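Local coordinates for mitogen (Streptococcus dysgalactiae, PDB 2J4X), which is a zinc-binding bacterial superantigen of the staphylococcal and streptococcal toxin family, a mitogen that probably acts as a toxin, at residues Lys16-Thr22 against Asp73-Lys79; Lys52-Asn57 against Gln88-Gly94; Cys163-Trp168 against Phe179-Phe183. One frame throughout, in Å; residues are numbered along the deposited sequence.

Interaction 1: residues Lys16-Thr22 against Asp73-Lys79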
loop_
_atom_site.group_PDB
_atom_site.type_symbol
_atom_site.label_atom_id
_atom_site.label_comp_id
_atom_site.label_asym_id
_atom_site.label_seq_id
_atom_site.Cartn_x
_atom_site.Cartn_y
_atom_site.Cartn_z
ATOM N N LYS A 16 3.964 -10.743 -2.020
ATOM C CA LYS A 16 2.681 -11.269 -2.457
ATOM C C LYS A 16 1.976 -10.372 -3.490
ATOM O O LYS A 16 2.310 -9.196 -3.651
ATOM C CB LYS A 16 1.801 -11.488 -1.237
ATOM C CG LYS A 16 2.298 -12.620 -0.365
ATOM C CD LYS A 16 1.541 -12.695 0.954
ATOM C CE LYS A 16 1.790 -14.027 1.641
ATOM N NZ LYS A 16 3.158 -14.498 1.305
ATOM N N ASP A 17 1.007 -10.933 -4.208
ATOM C CA ASP A 17 0.288 -10.173 -5.228
ATOM C C ASP A 17 -0.748 -9.286 -4.589
ATOM O O ASP A 17 -1.007 -9.378 -3.389
ATOM C CB ASP A 17 -0.388 -11.106 -6.227
ATOM C CG ASP A 17 0.578 -12.137 -6.812
ATOM O OD1 ASP A 17 1.770 -11.807 -7.004
ATOM O OD2 ASP A 17 0.145 -13.277 -7.087
ATOM N N VAL A 18 -1.341 -8.418 -5.390
ATOM C CA VAL A 18 -2.349 -7.518 -4.877
ATOM C C VAL A 18 -3.631 -7.698 -5.669
ATOM O O VAL A 18 -3.629 -8.344 -6.725
ATOM C CB VAL A 18 -1.885 -6.037 -4.993
ATOM C CG1 VAL A 18 -0.509 -5.862 -4.327
ATOM C CG2 VAL A 18 -1.852 -5.606 -6.454
ATOM N N ILE A 19 -4.728 -7.178 -5.125
ATOM C CA ILE A 19 -6.013 -7.185 -5.806
ATOM C C ILE A 19 -6.106 -5.735 -6.253
ATOM O O ILE A 19 -5.835 -4.838 -5.471
ATOM C CB ILE A 19 -7.194 -7.470 -4.865
ATOM C CG1 ILE A 19 -7.172 -8.933 -4.383
ATOM C CG2 ILE A 19 -8.476 -7.155 -5.575
ATOM C CD1 ILE A 19 -7.394 -9.989 -5.476
ATOM N N ASN A 20 -6.442 -5.501 -7.511
ATOM C CA ASN A 20 -6.547 -4.145 -8.038
ATOM C C ASN A 20 -7.764 -4.172 -8.972
ATOM O O ASN A 20 -7.645 -4.352 -10.188
ATOM C CB ASN A 20 -5.236 -3.781 -8.769
ATOM C CG ASN A 20 -5.258 -2.400 -9.410
ATOM O OD1 ASN A 20 -5.877 -1.475 -8.896
ATOM N ND2 ASN A 20 -4.557 -2.254 -10.530
ATOM N N LYS A 21 -8.947 -4.012 -8.388
ATOM C CA LYS A 21 -10.170 -4.068 -9.174
ATOM C C LYS A 21 -11.070 -2.872 -8.943
ATOM O O LYS A 21 -10.966 -2.196 -7.934
ATOM C CB LYS A 21 -10.904 -5.374 -8.848
ATOM C CG LYS A 21 -9.968 -6.576 -8.791
ATOM C CD LYS A 21 -10.699 -7.874 -8.675
ATOM C CE LYS A 21 -11.182 -8.325 -10.022
ATOM N NZ LYS A 21 -10.041 -8.682 -10.910
ATOM N N THR A 22 -11.945 -2.603 -9.896
ATOM C CA THR A 22 -12.859 -1.477 -9.774
ATOM C C THR A 22 -14.307 -1.954 -9.863
ATOM O O THR A 22 -14.569 -3.064 -10.333
ATOM C CB THR A 22 -12.596 -0.428 -10.879
ATOM O OG1 THR A 22 -13.075 -0.909 -12.141
ATOM C CG2 THR A 22 -11.100 -0.161 -10.992
ATOM N N ASP A 73 -13.945 0.124 -5.103
ATOM C CA ASP A 73 -12.715 -0.113 -5.879
ATOM C C ASP A 73 -11.736 -0.674 -4.851
ATOM O O ASP A 73 -11.653 -0.192 -3.716
ATOM C CB ASP A 73 -12.137 1.177 -6.464
ATOM C CG ASP A 73 -12.941 1.708 -7.637
ATOM O OD1 ASP A 73 -13.897 1.020 -8.061
ATOM O OD2 ASP A 73 -12.612 2.811 -8.134
ATOM N N ILE A 74 -10.994 -1.689 -5.250
ATOM C CA ILE A 74 -10.073 -2.332 -4.332
ATOM C C ILE A 74 -8.634 -2.369 -4.794
ATOM O O ILE A 74 -8.362 -2.704 -5.928
ATOM C CB ILE A 74 -10.491 -3.800 -4.093
ATOM C CG1 ILE A 74 -11.976 -3.869 -3.745
ATOM C CG2 ILE A 74 -9.642 -4.431 -2.986
ATOM C CD1 ILE A 74 -12.461 -5.275 -3.569
ATOM N N TYR A 75 -7.724 -1.989 -3.911
ATOM C CA TYR A 75 -6.302 -2.078 -4.169
ATOM C C TYR A 75 -5.762 -2.529 -2.822
ATOM O O TYR A 75 -5.609 -1.730 -1.909
ATOM C CB TYR A 75 -5.673 -0.744 -4.546
ATOM C CG TYR A 75 -4.277 -0.972 -5.075
ATOM C CD1 TYR A 75 -4.012 -0.919 -6.430
ATOM C CD2 TYR A 75 -3.245 -1.380 -4.225
ATOM C CE1 TYR A 75 -2.757 -1.283 -6.936
ATOM C CE2 TYR A 75 -1.991 -1.742 -4.715
ATOM C CZ TYR A 75 -1.758 -1.696 -6.074
ATOM O OH TYR A 75 -0.542 -2.093 -6.577
ATOM N N ALA A 76 -5.505 -3.822 -2.684
ATOM C CA ALA A 76 -5.007 -4.340 -1.429
ATOM C C ALA A 76 -4.064 -5.503 -1.630
ATOM O O ALA A 76 -4.209 -6.274 -2.567
ATOM C CB ALA A 76 -6.161 -4.766 -0.561
ATOM N N LEU A 77 -3.092 -5.624 -0.738
ATOM C CA LEU A 77 -2.129 -6.712 -0.776
ATOM C C LEU A 77 -2.859 -7.958 -0.259
ATOM O O LEU A 77 -3.628 -7.870 0.696
ATOM C CB LEU A 77 -0.933 -6.374 0.132
ATOM C CG LEU A 77 0.279 -7.296 0.303
ATOM C CD1 LEU A 77 1.133 -7.383 -0.953
ATOM C CD2 LEU A 77 1.101 -6.736 1.415
ATOM N N ILE A 78 -2.642 -9.109 -0.892
ATOM C CA ILE A 78 -3.278 -10.357 -0.450
ATOM C C ILE A 78 -2.477 -10.937 0.732
ATOM O O ILE A 78 -1.260 -11.039 0.654
ATOM C CB ILE A 78 -3.339 -11.386 -1.629
ATOM C CG1 ILE A 78 -4.243 -10.834 -2.745
ATOM C CG2 ILE A 78 -3.835 -12.736 -1.130
ATOM C CD1 ILE A 78 -4.352 -11.710 -3.954
ATOM N N LYS A 79 -3.156 -11.278 1.829
ATOM C CA LYS A 79 -2.513 -11.833 3.034
ATOM C C LYS A 79 -2.392 -13.340 2.940
ATOM O O LYS A 79 -1.420 -13.930 3.409
ATOM C CB LYS A 79 -3.342 -11.529 4.284
ATOM C CG LYS A 79 -3.447 -10.089 4.653
ATOM C CD LYS A 79 -4.765 -9.820 5.364
ATOM C CE LYS A 79 -4.978 -10.695 6.594
ATOM N NZ LYS A 79 -6.197 -10.263 7.368
HETATM O O HOH W 1 -8.240 -0.306 -7.897
#
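In the OB-fold domain of this superantigen, the short strand 18-21 pairs antiparallel with the long strand 71-84, and five backbone hydrogen bonds hold the pair together. I19 is satisfied at both ends by A76: I19 N gives to A76 O at 2.8 Å, and A76 N returns to I19 O at 3.0 Å. K21 and I74 repeat the pattern, with K21 N to I74 O at 2.8 Å and I74 N to K21 O at 2.7 Å. Ahead of V18, I78 N gives to D17 O at 3.0 Å. L77 N is taken up by the side chain of Q138 on helix 137-150, while D73 OD1 serves N23 N and T99 OG1. K16 NZ turns away to N12 O. I19, A76 and I74 face strand 87-98, I19 CD1 meeting I78 CD1 at 3.8 Å; V18, Y75 and L77 face helices 137-150 and 7-14, with V18 CG2 3.9 Å from Y75 CZ. A water links N20 OD1 at 2.8 Å to I74 O at 3.1 Å.

Interaction 2: residues Lys52-Asn57 against Gln88-Gly94; sequences KVISSN and QYNYVDG
Strands 53-57 and 88-93 are extended and run side by side in the same direction, their axes 4.5 Å apart at closest and crossing at -24°. The register pairs V53 with Y89, I54 with N90, S55 with Y91, S56 with V92 and N57 with D93, at CA-CA distances of 4.6 to 4.9 Å. Backbone hydrogen bonds form a continuous parallel ladder: V53 N to Q88 O 2.7 Å, N90 N to V53 O 2.7 Å, S55 N to N90 O 2.9 Å, V92 N to S55 O 2.9 Å, N57 N to V92 O 2.7 Å and G94 N to N57 O 2.8 Å. At G94 the chain leaves the strand with positive phi (45/-136). This is a parallel pairing in the otherwise largely antiparallel sheet of the OB-fold domain, where strand 33-36 flanks 53-57 and strand 71-84 flanks 87-98. Two side-chain hydrogen bonds reinforce the C-terminal end: S56 OG (chi1 t) gives to G94 O at 2.8 Å, and N57 ND2 (chi1 t) to D93 OD2 at 3.1 Å, an oxygen that also forms a salt bridge with K79. Apolar contacts lie on the face carrying V53, S55, Y89 and Y91. With Y89 at chi1 -87° and chi2 54°, V53 CB sits 3.7 Å from the Y89 ring centroid in a CH-pi contact over the face, and S55 CB comes within 3.8 Å of Y91 CD2.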
loop_
_atom_site.group_PDB
_atom_site.type_symbol
_atom_site.label_atom_id
_atom_site.label_comp_id
_atom_site.label_asym_id
_atom_site.label_seq_id
_atom_site.Cartn_x
_atom_site.Cartn_y
_atom_site.Cartn_z
ATOM N N LYS A 52 -13.578 -16.489 -7.917
ATOM C CA LYS A 52 -12.774 -16.161 -6.735
ATOM C C LYS A 52 -13.471 -15.124 -5.849
ATOM O O LYS A 52 -14.063 -14.171 -6.348
ATOM C CB LYS A 52 -11.407 -15.620 -7.164
ATOM C CG LYS A 52 -10.759 -16.429 -8.294
ATOM C CD LYS A 52 -9.346 -15.955 -8.618
ATOM C CE LYS A 52 -9.332 -14.489 -9.006
ATOM N NZ LYS A 52 -7.983 -13.990 -9.409
ATOM N N VAL A 53 -13.393 -15.317 -4.539
ATOM C CA VAL A 53 -14.015 -14.413 -3.577
ATOM C C VAL A 53 -12.965 -13.550 -2.884
ATOM O O VAL A 53 -11.914 -14.057 -2.504
ATOM C CB VAL A 53 -14.738 -15.207 -2.497
ATOM C CG1 VAL A 53 -15.476 -14.263 -1.580
ATOM C CG2 VAL A 53 -15.664 -16.223 -3.137
ATOM N N ILE A 54 -13.254 -12.261 -2.701
ATOM C CA ILE A 54 -12.317 -11.339 -2.043
ATOM C C ILE A 54 -12.863 -10.889 -0.703
ATOM O O ILE A 54 -13.928 -10.297 -0.628
ATOM C CB ILE A 54 -12.052 -10.065 -2.900
ATOM C CG1 ILE A 54 -11.490 -10.463 -4.257
ATOM C CG2 ILE A 54 -11.064 -9.138 -2.196
ATOM C CD1 ILE A 54 -11.543 -9.345 -5.255
ATOM N N SER A 55 -12.126 -11.169 0.358
ATOM C CA SER A 55 -12.561 -10.765 1.684
ATOM C C SER A 55 -11.658 -9.653 2.194
ATOM O O SER A 55 -10.455 -9.831 2.330
ATOM C CB SER A 55 -12.514 -11.944 2.657
ATOM O OG SER A 55 -12.874 -11.517 3.961
ATOM N N SER A 56 -12.244 -8.501 2.477
ATOM C CA SER A 56 -11.484 -7.374 2.964
ATOM C C SER A 56 -11.741 -7.163 4.457
ATOM O O SER A 56 -12.850 -6.837 4.879
ATOM C CB SER A 56 -11.865 -6.132 2.176
ATOM O OG SER A 56 -11.051 -5.044 2.545
ATOM N N ASN A 57 -10.707 -7.377 5.261
ATOM C CA ASN A 57 -10.810 -7.190 6.693
ATOM C C ASN A 57 -10.649 -5.690 6.889
ATOM O O ASN A 57 -9.686 -5.102 6.385
ATOM C CB ASN A 57 -9.698 -7.994 7.383
ATOM C CG ASN A 57 -9.535 -7.660 8.854
ATOM O OD1 ASN A 57 -10.510 -7.479 9.585
ATOM N ND2 ASN A 57 -8.280 -7.591 9.302
ATOM N N GLN A 88 -11.804 -20.214 -4.788
ATOM C CA GLN A 88 -10.673 -19.580 -4.098
ATOM C C GLN A 88 -11.003 -18.248 -3.433
ATOM O O GLN A 88 -11.632 -17.363 -4.034
ATOM C CB GLN A 88 -9.500 -19.363 -5.068
ATOM C CG GLN A 88 -8.266 -18.725 -4.427
ATOM C CD GLN A 88 -7.236 -18.268 -5.448
ATOM O OE1 GLN A 88 -7.487 -17.364 -6.239
ATOM N NE2 GLN A 88 -6.071 -18.894 -5.433
ATOM N N TYR A 89 -10.564 -18.124 -2.183
ATOM C CA TYR A 89 -10.748 -16.912 -1.395
ATOM C C TYR A 89 -9.432 -16.143 -1.358
ATOM O O TYR A 89 -8.355 -16.751 -1.269
ATOM C CB TYR A 89 -11.155 -17.259 0.033
ATOM C CG TYR A 89 -12.630 -17.426 0.198
ATOM C CD1 TYR A 89 -13.347 -18.315 -0.613
ATOM C CD2 TYR A 89 -13.331 -16.669 1.140
ATOM C CE1 TYR A 89 -14.731 -18.446 -0.492
ATOM C CE2 TYR A 89 -14.716 -16.788 1.270
ATOM C CZ TYR A 89 -15.404 -17.677 0.450
ATOM O OH TYR A 89 -16.763 -17.792 0.571
ATOM N N ASN A 90 -9.512 -14.818 -1.450
ATOM C CA ASN A 90 -8.329 -13.967 -1.392
ATOM C C ASN A 90 -8.584 -13.036 -0.221
ATOM O O ASN A 90 -9.543 -12.256 -0.249
ATOM C CB ASN A 90 -8.179 -13.128 -2.660
ATOM C CG ASN A 90 -7.992 -13.966 -3.917
ATOM O OD1 ASN A 90 -7.552 -13.456 -4.946
ATOM N ND2 ASN A 90 -8.332 -15.244 -3.849
ATOM N N TYR A 91 -7.746 -13.119 0.809
ATOM C CA TYR A 91 -7.917 -12.261 1.975
ATOM C C TYR A 91 -7.005 -11.044 1.930
ATOM O O TYR A 91 -5.843 -11.152 1.560
ATOM C CB TYR A 91 -7.654 -13.047 3.247
ATOM C CG TYR A 91 -8.543 -14.252 3.382
ATOM C CD1 TYR A 91 -8.182 -15.467 2.807
ATOM C CD2 TYR A 91 -9.763 -14.174 4.049
ATOM C CE1 TYR A 91 -9.014 -16.580 2.886
ATOM C CE2 TYR A 91 -10.604 -15.277 4.133
ATOM C CZ TYR A 91 -10.225 -16.478 3.548
ATOM O OH TYR A 91 -11.057 -17.577 3.599
ATOM N N VAL A 92 -7.545 -9.880 2.290
ATOM C CA VAL A 92 -6.775 -8.641 2.294
ATOM C C VAL A 92 -7.315 -7.735 3.397
ATOM O O VAL A 92 -8.372 -7.998 3.950
ATOM C CB VAL A 92 -6.895 -7.895 0.951
ATOM C CG1 VAL A 92 -6.642 -8.839 -0.204
ATOM C CG2 VAL A 92 -8.270 -7.247 0.836
ATOM N N ASP A 93 -6.567 -6.684 3.720
ATOM C CA ASP A 93 -6.954 -5.693 4.738
ATOM C C ASP A 93 -7.277 -4.417 3.988
ATOM O O ASP A 93 -6.497 -4.003 3.134
ATOM C CB ASP A 93 -5.790 -5.356 5.682
ATOM C CG ASP A 93 -5.467 -6.470 6.668
ATOM O OD1 ASP A 93 -4.325 -6.446 7.201
ATOM O OD2 ASP A 93 -6.340 -7.346 6.923
ATOM N N GLY A 94 -8.401 -3.782 4.309
ATOM C CA GLY A 94 -8.759 -2.545 3.630
ATOM C C GLY A 94 -8.608 -2.512 2.113
ATOM O O GLY A 94 -9.005 -3.453 1.436
#

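Interaction 3: residues Cys163-Trp168 against Phe179-Phe183; sequences CKKGYW and FTDLF
Strands 166-168 and 179-181 run antiparallel at 147°, with their axes 4.7 Å apart at closest. W168 and T180 form the hydrogen-bonded pair (CA-CA 5.4 Å), with W168 N to T180 O at 2.9 Å and T180 N to W168 O at 2.8 Å; Y167 and D181 are the adjacent non-hydrogen-bonded pair. L182 N adds a bond to G166 O at 2.9 Å. G166 is extended at 162/175, angles at which a CB would jam against the preceding carbonyl oxygen. After D181 the chain turns (L182 -70/-9, F183 -111/28), and D181 OD1 accepts from F183 N at 3.0 Å, an Asx turn. Y167 (chi1 p, chi2 100°) directs its ring edge at the face of F179 (chi1 m, chi2 125°) in an offset edge-to-face pair, centroids 5.2 Å apart and planes at 79°. W168 (chi1 p, chi2 -78°) lies on the side facing helix 137-150; its CD1 is 3.4 Å from L182 CD2, and its NE1 bonds to D141. F183 (chi1 m, chi2 75°) packs along 163-166, with K165 CA 3.5 Å from F183 CE1 and C163 SG 3.9 Å from the same CE1, the sulfur at the ring edge. The contact joins the open end of the beta hairpin 166-172/177-181, whose second strand is outermost in the beta-grasp sheet; the F179 side chain is about 8 Å from the zinc held by H171, H201 and D203.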
loop_
_atom_site.group_PDB
_atom_site.type_symbol
_atom_site.label_atom_id
_atom_site.label_comp_id
_atom_site.label_asym_id
_atom_site.label_seq_id
_atom_site.Cartn_x
_atom_site.Cartn_y
_atom_site.Cartn_z
ATOM N N CYS A 163 20.249 -1.933 2.732
ATOM C CA CYS A 163 19.316 -1.222 3.589
ATOM C C CYS A 163 19.075 -2.120 4.792
ATOM O O CYS A 163 18.485 -3.192 4.682
ATOM C CB CYS A 163 18.006 -0.948 2.829
ATOM S SG CYS A 163 16.795 0.067 3.736
ATOM N N LYS A 164 19.568 -1.679 5.939
ATOM C CA LYS A 164 19.437 -2.429 7.182
ATOM C C LYS A 164 18.225 -1.919 7.939
ATOM O O LYS A 164 17.596 -2.654 8.684
ATOM C CB LYS A 164 20.698 -2.264 8.056
ATOM C CG LYS A 164 22.045 -2.686 7.419
ATOM C CD LYS A 164 21.984 -4.073 6.784
ATOM C CE LYS A 164 23.374 -4.666 6.559
ATOM N NZ LYS A 164 24.004 -5.111 7.844
ATOM N N LYS A 165 17.915 -0.644 7.737
ATOM C CA LYS A 165 16.775 0.010 8.373
ATOM C C LYS A 165 16.393 1.237 7.542
ATOM O O LYS A 165 17.140 1.648 6.655
ATOM C CB LYS A 165 17.121 0.421 9.807
ATOM C CG LYS A 165 18.285 1.384 9.938
ATOM C CD LYS A 165 18.397 1.907 11.346
ATOM C CE LYS A 165 19.747 2.545 11.570
ATOM N NZ LYS A 165 20.027 3.663 10.641
ATOM N N GLY A 166 15.228 1.814 7.814
ATOM C CA GLY A 166 14.817 2.981 7.056
ATOM C C GLY A 166 13.342 3.339 7.102
ATOM O O GLY A 166 12.529 2.637 7.672
ATOM N N TYR A 167 12.996 4.458 6.486
ATOM C CA TYR A 167 11.611 4.918 6.448
ATOM C C TYR A 167 11.394 5.824 5.221
ATOM O O TYR A 167 12.340 6.204 4.537
ATOM C CB TYR A 167 11.263 5.663 7.763
ATOM C CG TYR A 167 11.990 6.982 7.990
ATOM C CD1 TYR A 167 11.369 8.204 7.729
ATOM C CD2 TYR A 167 13.300 7.002 8.454
ATOM C CE1 TYR A 167 12.033 9.396 7.921
ATOM C CE2 TYR A 167 13.970 8.194 8.644
ATOM C CZ TYR A 167 13.333 9.380 8.376
ATOM O OH TYR A 167 14.013 10.550 8.558
ATOM N N TRP A 168 10.146 6.139 4.919
ATOM C CA TRP A 168 9.893 7.010 3.798
ATOM C C TRP A 168 8.785 7.944 4.197
ATOM O O TRP A 168 8.209 7.811 5.270
ATOM C CB TRP A 168 9.495 6.219 2.548
ATOM C CG TRP A 168 8.160 5.581 2.646
ATOM C CD1 TRP A 168 7.837 4.429 3.319
ATOM C CD2 TRP A 168 6.947 6.053 2.053
ATOM N NE1 TRP A 168 6.494 4.153 3.173
ATOM C CE2 TRP A 168 5.921 5.134 2.404
ATOM C CE3 TRP A 168 6.622 7.167 1.259
ATOM C CZ2 TRP A 168 4.592 5.294 1.982
ATOM C CZ3 TRP A 168 5.306 7.324 0.843
ATOM C CH2 TRP A 168 4.303 6.387 1.207
ATOM N N PHE A 179 5.372 10.179 7.573
ATOM C CA PHE A 179 6.462 9.214 7.618
ATOM C C PHE A 179 6.022 7.787 7.973
ATOM O O PHE A 179 5.106 7.590 8.788
ATOM C CB PHE A 179 7.513 9.683 8.628
ATOM C CG PHE A 179 8.319 10.880 8.178
ATOM C CD1 PHE A 179 8.384 12.028 8.975
ATOM C CD2 PHE A 179 9.048 10.843 6.989
ATOM C CE1 PHE A 179 9.165 13.119 8.600
ATOM C CE2 PHE A 179 9.833 11.927 6.604
ATOM C CZ PHE A 179 9.891 13.068 7.415
ATOM N N THR A 180 6.692 6.801 7.374
ATOM C CA THR A 180 6.378 5.403 7.622
ATOM C C THR A 180 7.647 4.579 7.733
ATOM O O THR A 180 8.558 4.732 6.935
ATOM C CB THR A 180 5.488 4.824 6.496
ATOM O OG1 THR A 180 4.273 5.579 6.425
ATOM C CG2 THR A 180 5.154 3.364 6.759
ATOM N N ASP A 181 7.698 3.702 8.729
ATOM C CA ASP A 181 8.859 2.848 8.948
ATOM C C ASP A 181 8.792 1.730 7.922
ATOM O O ASP A 181 7.807 0.996 7.886
ATOM C CB ASP A 181 8.818 2.261 10.360
ATOM C CG ASP A 181 10.122 1.649 10.774
ATOM O OD1 ASP A 181 10.869 1.182 9.910
ATOM O OD2 ASP A 181 10.401 1.609 11.977
ATOM N N LEU A 182 9.827 1.620 7.086
ATOM C CA LEU A 182 9.906 0.600 6.034
ATOM C C LEU A 182 10.105 -0.804 6.549
ATOM O O LEU A 182 10.043 -1.756 5.784
ATOM C CB LEU A 182 11.052 0.915 5.075
ATOM C CG LEU A 182 10.827 1.981 4.003
ATOM C CD1 LEU A 182 12.119 2.213 3.191
ATOM C CD2 LEU A 182 9.667 1.517 3.097
ATOM N N PHE A 183 10.376 -0.922 7.846
ATOM C CA PHE A 183 10.593 -2.210 8.482
ATOM C C PHE A 183 9.476 -2.586 9.441
ATOM O O PHE A 183 9.686 -3.316 10.407
ATOM C CB PHE A 183 11.964 -2.227 9.176
ATOM C CG PHE A 183 13.098 -2.411 8.209
ATOM C CD1 PHE A 183 13.512 -1.360 7.399
ATOM C CD2 PHE A 183 13.626 -3.681 7.972
ATOM C CE1 PHE A 183 14.416 -1.573 6.359
ATOM C CE2 PHE A 183 14.527 -3.899 6.936
ATOM C CZ PHE A 183 14.916 -2.844 6.130
#

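Interactions 1 and 2 belong to one OB-fold sheet, their centres 9 Å apart. Strands 71-84 and 87-98, consecutive in the chain and adjacent in the sheet, join them: K79 N lies 2.7 Å from Y91 O, probably hydrogen-bonded, and K79 NZ forms a salt bridge with D93 OD2 at 3.0 Å. I19 CD1 also packs 3.5 Å from N90 OD1. Interaction 3 is in the beta-grasp domain across the chain's centre, its own centre 23 Å from that of interaction 1 and 27 Å from that of interaction 2, with no direct contact. Helix 137-150 bridges the domains, touching V18 and Y75 of interaction 1 and W168 and T180 of interaction 3. Of the three, interaction 3 is the one beside the zinc site.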